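Local coordinates for protein glycogen synthase (Cyanobacterium sp. CLg1, PDB 6GNF) that belongs to the glycogen and starch synthase family, two-domain proteins of the GT-B fold, and binds adenosine-5'-diphosphate and a glycan, at residues P48-K53 and S524-A529; F466-N471 and K512-D517. All blocks are in the same frame, centred on the assembly; numbering follows the deposited sequence.

How the contacts relate
The two contacts lie in different halves of a GT-B fold, their centres about 26 Å apart and their nearest atoms about 11 Å, so they do not touch. Contact 2 is nested inside the chain loop closed by contact 1: residues 48-53 come first, then 466-471, 512-517 and finally 524-529. In contact 2, helix 509-520 packs on the chain at strand 468-469, an outermost strand of the parallel C-terminal sheet. The next helix, 526-540, belongs to contact 1, where it meets helix 39-54 beside the N-terminal sheet. Contact 2 thus lies within the C-terminal domain, whereas contact 1 carries the end of the chain back to the N-terminal one.

Contact 1 (P48-K53 and S524-A529); sequences PEELAK and SWKKPA
Glu50 and Trp525 bring the two backbones within 6.3 Å, CA to CA, and one helical turn further into helix 526-540 the CA atoms of Leu51 and Ala529 are a similar 6.4 Å apart. Residues 48-53 lie in helix 39-54, whereas 524-529 include the turn leading into the last helix, where Ser524 OG caps Lys526 N through a weak bond. The CB of Glu50 rests against that of Trp525 at 3.7 Å, and Glu50 CG meets Ala529 CB at 3.4 Å. Glu50 turns CG anti to its own N (chi1 180°) and bends at chi2 (64°), which lays its carboxylate beside the backbone of Lys526, Glu50 OE2 3.6 Å from Lys526 CA. In GT-B proteins of this family the C-terminal helix crosses back to pack on the N-terminal domain, which is the junction made here. The charged ends of Glu50 and Lys526 do not meet, OE2 and NZ standing 6.1 Å apart. Leu51 CD2 comes to 4.3 Å from Ala529 CB, while the leucine side chain also touches Ile24 and Phe26 of strand 23-27. The indole of Trp525 leads away from residues 48-53 and packs on Val43 and Leu47, earlier in helix 39-54.

Contact 2 (F466-N471 and K512-D517); sequences FGFLMN and KKMRLD
Met514 of helix 509-520 meets Phe466, Gly467 and Phe468, where the chain enters strand 468-469. Met514 CG, anti to the backbone N (chi1 -169°), sits 3.6 Å from Phe466 O, and the nearly extended chi2 carries the sulfur on past Gly467 to Phe468. There Met514 SD lies 3.7 Å from Phe468 CE1 and 4.6 Å from the ring centroid, in a Met-aromatic contact whose approach is oblique, 47° off the ring normal. A bend at chi3 (-81°) places the methyl Met514 CE by the neighbouring ring atom, 3.9 Å from Phe468 CZ. Strand 468-469 is an outermost strand of the parallel sheet in the C-terminal Rossmann-like domain of this GT-B protein, its backbone bonded to strand 449-452; Met514 also touches Ile449 of that neighbouring strand. Phe468, for its part, packs on Ala502 of helix 485-503. The ring of Phe466 meets the helix about one turn beyond Met514, at Asp517. Although the CB of Phe466 points away from the helix, the ring turns back, and the backbone O of Asp517 lies oblique to it, 3.4 Å from Phe466 CE1. Asp517 CB lies a little further off, 4.1 Å from Phe466 CE1. The carboxylate of Asp517 is engaged within its own helix, where OD2 forms a salt bridge with Lys513 NZ.

Contact 1 (P48-K53 and S524-A529)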
ATOM      1  N   PRO A  48      -0.433  10.583  -9.234  1.00 48.36           N
ATOM      2  CA  PRO A  48      -0.104  11.994  -9.495  1.00 48.12           C
ATOM      3  C   PRO A  48       0.546  12.248 -10.848  1.00 50.08           C
ATOM      4  O   PRO A  48       0.252  13.266 -11.476  1.00 50.52           O
ATOM      5  CB  PRO A  48       0.862  12.335  -8.357  1.00 47.96           C
ATOM      6  CG  PRO A  48       0.388  11.472  -7.243  1.00 47.15           C
ATOM      7  CD  PRO A  48       0.091  10.159  -7.924  1.00 47.32           C
ATOM      8  N   GLU A  49       1.411  11.339 -11.299  1.00 51.34           N
ATOM      9  CA  GLU A  49       2.038  11.476 -12.614  1.00 52.48           C
ATOM     10  C   GLU A  49       1.006  11.437 -13.732  1.00 53.50           C
ATOM     11  O   GLU A  49       1.099  12.196 -14.684  1.00 53.67           O
ATOM     12  CB  GLU A  49       3.127  10.417 -12.832  1.00 55.37           C
ATOM     13  CG  GLU A  49       4.411  10.738 -12.077  1.00 57.79           C
ATOM     14  CD  GLU A  49       5.525   9.711 -12.226  1.00 61.28           C
ATOM     15  OE1 GLU A  49       6.516   9.828 -11.470  1.00 64.52           O
ATOM     16  OE2 GLU A  49       5.403   8.763 -13.027  1.00 64.67           O
ATOM     17  N   GLU A  50      -0.004  10.583 -13.591  1.00 54.36           N
ATOM     18  CA  GLU A  50      -1.060  10.479 -14.606  1.00 56.04           C
ATOM     19  C   GLU A  50      -1.923  11.737 -14.594  1.00 53.51           C
ATOM     20  O   GLU A  50      -2.290  12.255 -15.634  1.00 53.95           O
ATOM     21  CB  GLU A  50      -1.922   9.233 -14.368  1.00 57.50           C
ATOM     22  CG  GLU A  50      -3.059   9.042 -15.369  1.00 61.30           C
ATOM     23  CD  GLU A  50      -2.587   8.810 -16.801  1.00 65.63           C
ATOM     24  OE1 GLU A  50      -1.419   8.400 -16.988  1.00 67.86           O
ATOM     25  OE2 GLU A  50      -3.386   9.044 -17.749  1.00 66.96           O
ATOM     26  N   LEU A  51      -2.224  12.238 -13.406  1.00 51.57           N
ATOM     27  CA  LEU A  51      -3.010  13.467 -13.278  1.00 52.23           C
ATOM     28  C   LEU A  51      -2.299  14.674 -13.878  1.00 52.61           C
ATOM     29  O   LEU A  51      -2.952  15.554 -14.436  1.00 54.53           O
ATOM     30  CB  LEU A  51      -3.361  13.716 -11.809  1.00 49.93           C
ATOM     31  CG  LEU A  51      -4.349  12.696 -11.225  1.00 49.00           C
ATOM     32  CD1 LEU A  51      -4.392  12.758  -9.712  1.00 48.47           C
ATOM     33  CD2 LEU A  51      -5.744  12.908 -11.782  1.00 49.72           C
ATOM     34  N   ALA A  52      -0.978  14.735 -13.719  1.00 53.81           N
ATOM     35  CA  ALA A  52      -0.178  15.796 -14.341  1.00 56.64           C
ATOM     36  C   ALA A  52      -0.180  15.670 -15.851  1.00 59.30           C
ATOM     37  O   ALA A  52      -0.250  16.669 -16.553  1.00 62.12           O
ATOM     38  CB  ALA A  52       1.248  15.760 -13.816  1.00 57.07           C
ATOM     39  N   LYS A  53      -0.101  14.432 -16.331  1.00 61.92           N
ATOM     40  CA  LYS A  53      -0.132  14.122 -17.761  1.00 65.76           C
ATOM     41  C   LYS A  53      -1.419  14.633 -18.412  1.00 66.14           C
ATOM     42  O   LYS A  53      -1.378  15.280 -19.434  1.00 68.58           O
ATOM     43  CB  LYS A  53       0.014  12.609 -17.950  1.00 68.34           C
ATOM     44  CG  LYS A  53       0.721  12.181 -19.227  1.00 73.19           C
ATOM     45  CD  LYS A  53       1.402  10.824 -19.057  1.00 74.81           C
ATOM     46  CE  LYS A  53       0.422   9.667 -19.190  1.00 77.01           C
ATOM     47  NZ  LYS A  53       0.150   9.309 -20.618  1.00 80.22           N
ATOM     48  N   SER A 524      -3.195   0.347 -16.522  1.00 64.19           N
ATOM     49  CA  SER A 524      -2.532   1.636 -16.332  1.00 63.10           C
ATOM     50  C   SER A 524      -3.404   2.564 -15.498  1.00 61.93           C
ATOM     51  O   SER A 524      -4.557   2.229 -15.175  1.00 61.30           O
ATOM     52  CB  SER A 524      -2.238   2.291 -17.670  1.00 64.47           C
ATOM     53  OG  SER A 524      -3.443   2.685 -18.297  1.00 70.20           O
ATOM     54  N   TRP A 525      -2.851   3.731 -15.154  1.00 59.56           N
ATOM     55  CA  TRP A 525      -3.570   4.728 -14.366  1.00 58.77           C
ATOM     56  C   TRP A 525      -4.606   5.532 -15.160  1.00 61.43           C
ATOM     57  O   TRP A 525      -5.379   6.281 -14.582  1.00 62.45           O
ATOM     58  CB  TRP A 525      -2.578   5.670 -13.682  1.00 55.34           C
ATOM     59  CG  TRP A 525      -2.057   5.106 -12.425  1.00 54.20           C
ATOM     60  CD1 TRP A 525      -0.804   4.625 -12.198  1.00 54.05           C
ATOM     61  CD2 TRP A 525      -2.786   4.921 -11.212  1.00 53.25           C
ATOM     62  NE1 TRP A 525      -0.703   4.161 -10.906  1.00 51.87           N
ATOM     63  CE2 TRP A 525      -1.905   4.333 -10.279  1.00 51.40           C
ATOM     64  CE3 TRP A 525      -4.095   5.204 -10.818  1.00 53.04           C
ATOM     65  CZ2 TRP A 525      -2.292   4.015  -8.983  1.00 52.20           C
ATOM     66  CZ3 TRP A 525      -4.480   4.896  -9.522  1.00 53.34           C
ATOM     67  CH2 TRP A 525      -3.580   4.304  -8.620  1.00 52.97           C
ATOM     68  N   LYS A 526      -4.618   5.373 -16.476  1.00 67.38           N
ATOM     69  CA  LYS A 526      -5.454   6.172 -17.376  1.00 71.73           C
ATOM     70  C   LYS A 526      -6.933   6.228 -16.963  1.00 71.19           C
ATOM     71  O   LYS A 526      -7.455   7.306 -16.674  1.00 71.65           O
ATOM     72  CB  LYS A 526      -5.300   5.630 -18.798  1.00 75.89           C
ATOM     73  CG  LYS A 526      -5.638   6.587 -19.929  1.00 82.18           C
ATOM     74  CD  LYS A 526      -4.798   6.253 -21.168  1.00 88.15           C
ATOM     75  CE  LYS A 526      -5.629   6.106 -22.433  1.00 93.16           C
ATOM     76  NZ  LYS A 526      -6.359   7.355 -22.789  1.00 95.89           N
ATOM     77  N   LYS A 527      -7.584   5.069 -16.886  1.00 70.96           N
ATOM     78  CA  LYS A 527      -9.008   4.995 -16.529  1.00 71.62           C
ATOM     79  C   LYS A 527      -9.321   5.362 -15.079  1.00 65.00           C
ATOM     80  O   LYS A 527     -10.306   6.056 -14.838  1.00 66.60           O
ATOM     81  CB  LYS A 527      -9.574   3.605 -16.819  1.00 75.08           C
ATOM     82  CG  LYS A 527      -9.714   3.298 -18.296  1.00 82.93           C
ATOM     83  CD  LYS A 527      -9.949   1.815 -18.520  1.00 87.79           C
ATOM     84  CE  LYS A 527      -9.727   1.417 -19.971  1.00 93.98           C
ATOM     85  NZ  LYS A 527     -10.794   1.947 -20.865  1.00 99.29           N
ATOM     86  N   PRO A 528      -8.564   4.811 -14.118  1.00 59.13           N
ATOM     87  CA  PRO A 528      -8.862   5.211 -12.746  1.00 57.83           C
ATOM     88  C   PRO A 528      -8.585   6.691 -12.470  1.00 56.95           C
ATOM     89  O   PRO A 528      -9.376   7.329 -11.775  1.00 58.71           O
ATOM     90  CB  PRO A 528      -7.966   4.302 -11.895  1.00 55.37           C
ATOM     91  CG  PRO A 528      -6.994   3.696 -12.831  1.00 56.75           C
ATOM     92  CD  PRO A 528      -7.659   3.656 -14.166  1.00 57.81           C
ATOM     93  N   ALA A 529      -7.528   7.245 -13.055  1.00 56.33           N
ATOM     94  CA  ALA A 529      -7.219   8.672 -12.866  1.00 55.08           C
ATOM     95  C   ALA A 529      -8.394   9.519 -13.323  1.00 55.49           C
ATOM     96  O   ALA A 529      -8.759  10.494 -12.669  1.00 54.87           O
ATOM     97  CB  ALA A 529      -5.973   9.065 -13.635  1.00 55.10           C
TER

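Contact 2 (F466-N471 and K512-D517)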
ATOM      1  N   PHE A 466      -9.025 -13.788 -16.573  1.00 71.95           N
ATOM      2  CA  PHE A 466      -7.608 -13.518 -16.309  1.00 71.44           C
ATOM      3  C   PHE A 466      -6.933 -14.459 -15.307  1.00 69.83           C
ATOM      4  O   PHE A 466      -5.706 -14.577 -15.298  1.00 69.09           O
ATOM      5  CB  PHE A 466      -7.426 -12.075 -15.827  1.00 70.57           C
ATOM      6  CG  PHE A 466      -7.956 -11.033 -16.776  1.00 72.41           C
ATOM      7  CD1 PHE A 466      -7.752 -11.133 -18.149  1.00 75.42           C
ATOM      8  CD2 PHE A 466      -8.627  -9.920 -16.285  1.00 72.02           C
ATOM      9  CE1 PHE A 466      -8.233 -10.155 -19.004  1.00 76.54           C
ATOM     10  CE2 PHE A 466      -9.106  -8.942 -17.138  1.00 72.59           C
ATOM     11  CZ  PHE A 466      -8.911  -9.061 -18.499  1.00 74.23           C
ATOM     12  N   GLY A 467      -7.709 -15.103 -14.443  1.00 69.55           N
ATOM     13  CA  GLY A 467      -7.116 -15.942 -13.407  1.00 68.52           C
ATOM     14  C   GLY A 467      -8.130 -16.683 -12.567  1.00 69.37           C
ATOM     15  O   GLY A 467      -9.298 -16.761 -12.935  1.00 71.46           O
ATOM     16  N   PHE A 468      -7.680 -17.197 -11.425  1.00 68.94           N
ATOM     17  CA  PHE A 468      -8.487 -18.087 -10.589  1.00 69.60           C
ATOM     18  C   PHE A 468      -8.575 -17.614  -9.146  1.00 67.66           C
ATOM     19  O   PHE A 468      -7.622 -17.049  -8.621  1.00 66.59           O
ATOM     20  CB  PHE A 468      -7.887 -19.491 -10.601  1.00 71.39           C
ATOM     21  CG  PHE A 468      -7.769 -20.085 -11.968  1.00 73.37           C
ATOM     22  CD1 PHE A 468      -6.630 -19.889 -12.726  1.00 73.31           C
ATOM     23  CD2 PHE A 468      -8.803 -20.837 -12.498  1.00 76.00           C
ATOM     24  CE1 PHE A 468      -6.520 -20.437 -13.994  1.00 75.69           C
ATOM     25  CE2 PHE A 468      -8.701 -21.395 -13.760  1.00 77.25           C
ATOM     26  CZ  PHE A 468      -7.558 -21.193 -14.510  1.00 77.30           C
ATOM     27  N   LEU A 469      -9.714 -17.885  -8.512  1.00 68.73           N
ATOM     28  CA  LEU A 469      -9.933 -17.566  -7.107  1.00 68.94           C
ATOM     29  C   LEU A 469      -9.780 -18.805  -6.228  1.00 70.79           C
ATOM     30  O   LEU A 469     -10.253 -19.890  -6.580  1.00 74.11           O
ATOM     31  CB  LEU A 469     -11.335 -16.998  -6.889  1.00 69.35           C
ATOM     32  CG  LEU A 469     -11.705 -15.711  -7.620  1.00 69.46           C
ATOM     33  CD1 LEU A 469     -13.050 -15.198  -7.107  1.00 70.40           C
ATOM     34  CD2 LEU A 469     -10.639 -14.640  -7.456  1.00 68.23           C
ATOM     35  N   MET A 470      -9.166 -18.605  -5.067  1.00 70.39           N
ATOM     36  CA  MET A 470      -9.122 -19.610  -4.016  1.00 72.39           C
ATOM     37  C   MET A 470     -10.428 -19.556  -3.230  1.00 74.02           C
ATOM     38  O   MET A 470     -11.282 -18.702  -3.471  1.00 73.44           O
ATOM     39  CB  MET A 470      -8.016 -19.285  -3.012  1.00 73.08           C
ATOM     40  CG  MET A 470      -6.633 -19.083  -3.582  1.00 72.60           C
ATOM     41  SD  MET A 470      -5.545 -18.393  -2.329  1.00 70.69           S
ATOM     42  CE  MET A 470      -4.044 -18.268  -3.296  1.00 70.85           C
ATOM     43  N   ASN A 471     -10.559 -20.443  -2.251  1.00 74.57           N
ATOM     44  CA  ASN A 471     -11.551 -20.241  -1.211  1.00 75.53           C
ATOM     45  C   ASN A 471     -10.982 -19.236  -0.215  1.00 73.81           C
ATOM     46  O   ASN A 471      -9.797 -18.908  -0.262  1.00 75.10           O
ATOM     47  CB  ASN A 471     -11.912 -21.559  -0.523  1.00 77.50           C
ATOM     48  CG  ASN A 471     -12.711 -22.491  -1.415  1.00 80.72           C
ATOM     49  OD1 ASN A 471     -13.339 -22.062  -2.379  1.00 80.97           O
ATOM     50  ND2 ASN A 471     -12.715 -23.775  -1.073  1.00 83.13           N
ATOM     51  N   LYS A 512      -2.723 -20.882 -22.676  1.00 89.04           N
ATOM     52  CA  LYS A 512      -2.102 -19.960 -23.631  1.00 90.67           C
ATOM     53  C   LYS A 512      -2.959 -18.725 -23.880  1.00 88.37           C
ATOM     54  O   LYS A 512      -2.430 -17.611 -23.971  1.00 85.57           O
ATOM     55  CB  LYS A 512      -1.818 -20.646 -24.972  1.00 96.04           C
ATOM     56  CG  LYS A 512      -0.388 -21.138 -25.153  1.00 99.41           C
ATOM     57  CD  LYS A 512      -0.089 -22.395 -24.348  1.00102.69           C
ATOM     58  CE  LYS A 512       0.575 -23.468 -25.208  1.00109.24           C
ATOM     59  NZ  LYS A 512       1.807 -23.000 -25.905  1.00111.31           N
ATOM     60  N   LYS A 513      -4.269 -18.926 -23.996  1.00 87.69           N
ATOM     61  CA  LYS A 513      -5.194 -17.826 -24.242  1.00 88.42           C
ATOM     62  C   LYS A 513      -5.284 -16.894 -23.035  1.00 83.87           C
ATOM     63  O   LYS A 513      -5.312 -15.674 -23.199  1.00 81.67           O
ATOM     64  CB  LYS A 513      -6.586 -18.354 -24.589  1.00 92.71           C
ATOM     65  CG  LYS A 513      -7.550 -17.280 -25.077  1.00 95.56           C
ATOM     66  CD  LYS A 513      -8.966 -17.821 -25.199  1.00 98.84           C
ATOM     67  CE  LYS A 513      -9.875 -16.855 -25.945  1.00101.12           C
ATOM     68  NZ  LYS A 513      -9.952 -15.525 -25.282  1.00 99.27           N
ATOM     69  N   MET A 514      -5.320 -17.473 -21.835  1.00 81.48           N
ATOM     70  CA  MET A 514      -5.422 -16.693 -20.600  1.00 78.34           C
ATOM     71  C   MET A 514      -4.222 -15.755 -20.426  1.00 75.67           C
ATOM     72  O   MET A 514      -4.371 -14.626 -19.941  1.00 73.01           O
ATOM     73  CB  MET A 514      -5.575 -17.613 -19.380  1.00 77.73           C
ATOM     74  CG  MET A 514      -5.960 -16.884 -18.099  1.00 75.11           C
ATOM     75  SD  MET A 514      -6.426 -17.956 -16.717  1.00 75.48           S
ATOM     76  CE  MET A 514      -8.123 -18.352 -17.120  1.00 76.88           C
ATOM     77  N   ARG A 515      -3.036 -16.217 -20.808  1.00 75.08           N
ATOM     78  CA  ARG A 515      -1.839 -15.379 -20.743  1.00 73.78           C
ATOM     79  C   ARG A 515      -1.927 -14.190 -21.687  1.00 73.56           C
ATOM     80  O   ARG A 515      -1.539 -13.093 -21.331  1.00 72.15           O
ATOM     81  CB  ARG A 515      -0.593 -16.191 -21.083  1.00 74.09           C
ATOM     82  CG  ARG A 515      -0.306 -17.318 -20.107  1.00 74.52           C
ATOM     83  CD  ARG A 515       1.088 -17.880 -20.312  1.00 75.70           C
ATOM     84  NE  ARG A 515       1.347 -18.222 -21.709  1.00 78.00           N
ATOM     85  CZ  ARG A 515       2.495 -18.724 -22.146  1.00 79.76           C
ATOM     86  NH1 ARG A 515       2.654 -19.007 -23.433  1.00 81.37           N
ATOM     87  NH2 ARG A 515       3.493 -18.955 -21.301  1.00 79.23           N
ATOM     88  N   LEU A 516      -2.379 -14.438 -22.911  1.00 76.41           N
ATOM     89  CA  LEU A 516      -2.538 -13.375 -23.897  1.00 77.44           C
ATOM     90  C   LEU A 516      -3.589 -12.379 -23.440  1.00 76.33           C
ATOM     91  O   LEU A 516      -3.390 -11.171 -23.581  1.00 74.29           O
ATOM     92  CB  LEU A 516      -2.891 -13.950 -25.277  1.00 81.81           C
ATOM     93  CG  LEU A 516      -1.730 -14.257 -26.237  1.00 83.90           C
ATOM     94  CD1 LEU A 516      -0.474 -14.746 -25.525  1.00 83.66           C
ATOM     95  CD2 LEU A 516      -2.164 -15.266 -27.293  1.00 85.94           C
ATOM     96  N   ASP A 517      -4.677 -12.884 -22.856  1.00 77.20           N
ATOM     97  CA  ASP A 517      -5.745 -12.027 -22.326  1.00 76.89           C
ATOM     98  C   ASP A 517      -5.231 -11.172 -21.171  1.00 74.23           C
ATOM     99  O   ASP A 517      -5.574  -9.993 -21.063  1.00 74.30           O
ATOM    100  CB  ASP A 517      -6.949 -12.858 -21.856  1.00 78.29           C
ATOM    101  CG  ASP A 517      -7.728 -13.476 -23.009  1.00 82.05           C
ATOM    102  OD1 ASP A 517      -7.242 -13.386 -24.153  1.00 84.54           O
ATOM    103  OD2 ASP A 517      -8.810 -14.064 -22.776  1.00 83.23           O
TER